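Local coordinates for proline dehydrogenase (Bradyrhizobium japonicum USDA 110, PDB 3HAZ), which probably oxidises proline to glutamate in two steps, using an FAD-dependent proline dehydrogenase and an NAD-dependent aldehyde dehydrogenase section, at residues D325-L330 / R336-R341. Sequence-based numbering, arbitrary orientation.
Sequences DYVDAL and RKLMVR. With FAD (flavin-adenine dinucleotide), chain C.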
# COMPACT_ATOMS: atom_id res chain seq x y z
N ASP A 325 47.87 -0.01 -21.78
CA ASP A 325 48.39 0.52 -23.04
C ASP A 325 49.60 1.42 -22.79
O ASP A 325 50.60 1.35 -23.50
CB ASP A 325 47.33 1.34 -23.78
CG ASP A 325 46.18 0.48 -24.30
OD1 ASP A 325 46.36 -0.74 -24.48
OD2 ASP A 325 45.10 1.04 -24.56
N TYR A 326 49.48 2.28 -21.78
CA TYR A 326 50.53 3.23 -21.43
C TYR A 326 51.79 2.52 -20.95
O TYR A 326 52.91 2.87 -21.35
CB TYR A 326 50.02 4.20 -20.34
CG TYR A 326 51.05 5.18 -19.85
CD1 TYR A 326 51.26 6.39 -20.50
CD2 TYR A 326 51.82 4.91 -18.72
CE1 TYR A 326 52.20 7.30 -20.05
CE2 TYR A 326 52.76 5.80 -18.26
CZ TYR A 326 52.95 7.00 -18.93
OH TYR A 326 53.90 7.89 -18.47
N VAL A 327 51.60 1.51 -20.10
CA VAL A 327 52.72 0.76 -19.57
C VAL A 327 53.45 0.00 -20.69
O VAL A 327 54.68 -0.04 -20.72
CB VAL A 327 52.28 -0.22 -18.46
CG1 VAL A 327 53.44 -1.13 -18.06
CG2 VAL A 327 51.78 0.57 -17.26
N ASP A 328 52.69 -0.58 -21.61
CA ASP A 328 53.29 -1.28 -22.74
C ASP A 328 54.11 -0.34 -23.62
O ASP A 328 55.23 -0.67 -24.02
CB ASP A 328 52.24 -2.00 -23.59
CG ASP A 328 52.86 -2.91 -24.63
OD1 ASP A 328 53.69 -3.77 -24.25
OD2 ASP A 328 52.53 -2.76 -25.83
N ALA A 329 53.55 0.83 -23.93
CA ALA A 329 54.25 1.82 -24.74
C ALA A 329 55.53 2.27 -24.05
O ALA A 329 56.56 2.49 -24.69
CB ALA A 329 53.35 3.00 -25.02
N LEU A 330 55.44 2.41 -22.73
CA LEU A 330 56.58 2.77 -21.91
C LEU A 330 57.67 1.70 -22.08
O LEU A 330 58.84 2.01 -22.30
CB LEU A 330 56.14 2.83 -20.45
CG LEU A 330 56.68 3.92 -19.52
CD1 LEU A 330 56.77 5.25 -20.24
CD2 LEU A 330 55.79 4.02 -18.30
N ARG A 336 62.41 -2.15 -22.55
CA ARG A 336 62.56 -2.88 -21.30
C ARG A 336 61.54 -4.01 -21.21
O ARG A 336 60.52 -3.99 -21.89
CB ARG A 336 62.38 -1.94 -20.10
CG ARG A 336 63.23 -0.68 -20.14
CD ARG A 336 64.70 -0.95 -19.82
NE ARG A 336 65.46 0.29 -19.90
CZ ARG A 336 65.51 1.20 -18.92
NH1 ARG A 336 66.22 2.30 -19.09
NH2 ARG A 336 64.86 0.99 -17.78
N LYS A 337 61.86 -5.00 -20.39
CA LYS A 337 60.90 -6.00 -19.96
C LYS A 337 60.38 -5.57 -18.60
O LYS A 337 61.17 -5.13 -17.75
CB LYS A 337 61.56 -7.37 -19.83
CG LYS A 337 61.86 -8.07 -21.15
CD LYS A 337 62.19 -9.53 -20.89
CE LYS A 337 62.10 -10.35 -22.16
NZ LYS A 337 62.12 -11.81 -21.87
N LEU A 338 59.08 -5.68 -18.39
CA LEU A 338 58.47 -5.29 -17.13
C LEU A 338 57.66 -6.43 -16.54
O LEU A 338 57.10 -7.25 -17.27
CB LEU A 338 57.56 -4.07 -17.31
CG LEU A 338 58.18 -2.82 -17.93
CD1 LEU A 338 57.11 -1.76 -18.18
CD2 LEU A 338 59.29 -2.27 -17.05
N MET A 339 57.62 -6.49 -15.22
CA MET A 339 56.72 -7.39 -14.52
C MET A 339 55.56 -6.54 -13.99
O MET A 339 55.77 -5.58 -13.25
CB MET A 339 57.47 -8.13 -13.41
CG MET A 339 58.61 -9.02 -13.95
SD MET A 339 59.75 -9.69 -12.71
CE MET A 339 58.78 -11.06 -12.05
N VAL A 340 54.35 -6.90 -14.40
CA VAL A 340 53.19 -6.06 -14.16
C VAL A 340 52.13 -6.81 -13.37
O VAL A 340 51.62 -7.84 -13.81
CB VAL A 340 52.59 -5.59 -15.49
CG1 VAL A 340 51.38 -4.71 -15.24
CG2 VAL A 340 53.65 -4.88 -16.31
N ARG A 341 51.81 -6.29 -12.19
CA ARG A 341 50.83 -6.91 -11.31
C ARG A 341 49.42 -6.40 -11.57
O ARG A 341 49.17 -5.20 -11.49
CB ARG A 341 51.18 -6.67 -9.84
CG ARG A 341 50.21 -7.37 -8.89
CD ARG A 341 50.25 -6.76 -7.50
NE ARG A 341 51.56 -6.90 -6.88
CZ ARG A 341 52.10 -5.99 -6.09
NH1 ARG A 341 51.44 -4.87 -5.82
NH2 ARG A 341 53.29 -6.19 -5.56
PA FAD C . 37.37 -10.78 -4.75
O1A FAD C . 36.43 -11.19 -3.49
O2A FAD C . 37.09 -11.57 -5.95
O5B FAD C . 37.12 -9.21 -5.11
C5B FAD C . 37.22 -8.28 -4.07
C4B FAD C . 37.24 -6.86 -4.65
O4B FAD C . 36.32 -6.50 -5.82
C3B FAD C . 37.69 -5.69 -4.02
O3B FAD C . 38.92 -5.73 -3.30
C2B FAD C . 37.41 -4.60 -5.02
O2B FAD C . 38.50 -4.12 -5.78
C1B FAD C . 36.25 -5.09 -5.82
N9A FAD C . 34.92 -4.73 -5.37
C8A FAD C . 34.27 -5.08 -4.19
N7A FAD C . 33.01 -4.55 -4.23
C5A FAD C . 32.88 -3.87 -5.46
C6A FAD C . 31.74 -3.09 -6.07
N6A FAD C . 30.48 -2.94 -5.35
N1A FAD C . 31.87 -2.55 -7.26
C2A FAD C . 33.07 -2.69 -7.98
N3A FAD C . 34.17 -3.43 -7.39
C4A FAD C . 34.03 -4.00 -6.15
N1 FAD C . 45.20 -3.32 -4.59
C2 FAD C . 45.52 -2.02 -4.88
O2 FAD C . 44.51 -1.08 -4.98
N3 FAD C . 46.89 -1.63 -5.03
C4 FAD C . 47.89 -2.55 -4.88
O4 FAD C . 49.22 -2.19 -5.10
C4X FAD C . 47.56 -3.92 -4.59
N5 FAD C . 48.64 -4.95 -4.44
C5X FAD C . 48.30 -6.29 -4.14
C6 FAD C . 49.37 -7.29 -3.98
C7 FAD C . 49.02 -8.63 -3.69
C7M FAD C . 50.13 -9.66 -3.51
C8 FAD C . 47.60 -9.03 -3.54
C8M FAD C . 47.20 -10.47 -3.21
C9 FAD C . 46.59 -8.06 -3.69
C9A FAD C . 46.94 -6.66 -3.99
N10 FAD C . 45.89 -5.65 -4.14
C10 FAD C . 46.24 -4.29 -4.45
C1' FAD C . 44.43 -6.01 -4.17
C2' FAD C . 43.68 -5.94 -2.82
O2' FAD C . 44.61 -5.89 -1.74
C3' FAD C . 42.72 -7.14 -2.72
O3' FAD C . 43.43 -8.32 -2.39
C4' FAD C . 41.91 -7.38 -4.05
O4' FAD C . 41.33 -6.28 -4.65
C5' FAD C . 40.91 -8.56 -3.91
O5' FAD C . 40.59 -9.16 -5.15
P FAD C . 40.23 -10.78 -5.15
O1P FAD C . 40.02 -11.30 -6.72
O2P FAD C . 41.28 -11.53 -4.46
O3P FAD C . 38.90 -10.96 -4.22
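Val327 holds CG1 anti to its own nitrogen (chi1 172°), which turns this methyl toward the strand. Leu338 holds CG anti to its carbonyl carbon (chi1 -56°), and chi2 (174°) carries CD1 straight on toward the helix. CG1 of Val327 lies 3.7 Å from CD1 of Leu338, methyl against methyl. The same CG1 also reaches CG2 of Val340, at 4.1 Å, where the two valines run past each other in opposite directions. All three side chains are buried and meet through methyl groups alone.

Leu338 and Val340 turn outward to the helix layer, whereas Arg341 turns to the flavin side of the barrel. Its NH1 is 3.1 Å from FAD N5, and FAD O4 lies at the guanidinium edge, in plane. FAD C6 lies over one face of the guanidinium, 3.4 Å from its plane and nearer its border than its centre. OD1 of Asp280 forms a salt bridge with Arg341 NH1. Hydrogen bonds to Gln418, Ser237 and Tyr443 help fix the group's rotation. A leucine in place of Arg341 would probably leave Asp280 without its charged mate and the flavin N5 without its nearby guanidinium.

Helix 320-333 and strand 338-343 close a beta-alpha-beta unit begun by strand 309-314, in the TIM-barrel proline dehydrogenase section. Leu311 and Ile313 of strand 309-314 touch Val327 and Val340, respectively. Strand 338-343 pairs in parallel with strands 309-314 and 390-395, while helix 287-298 packs against Tyr326 and Leu330.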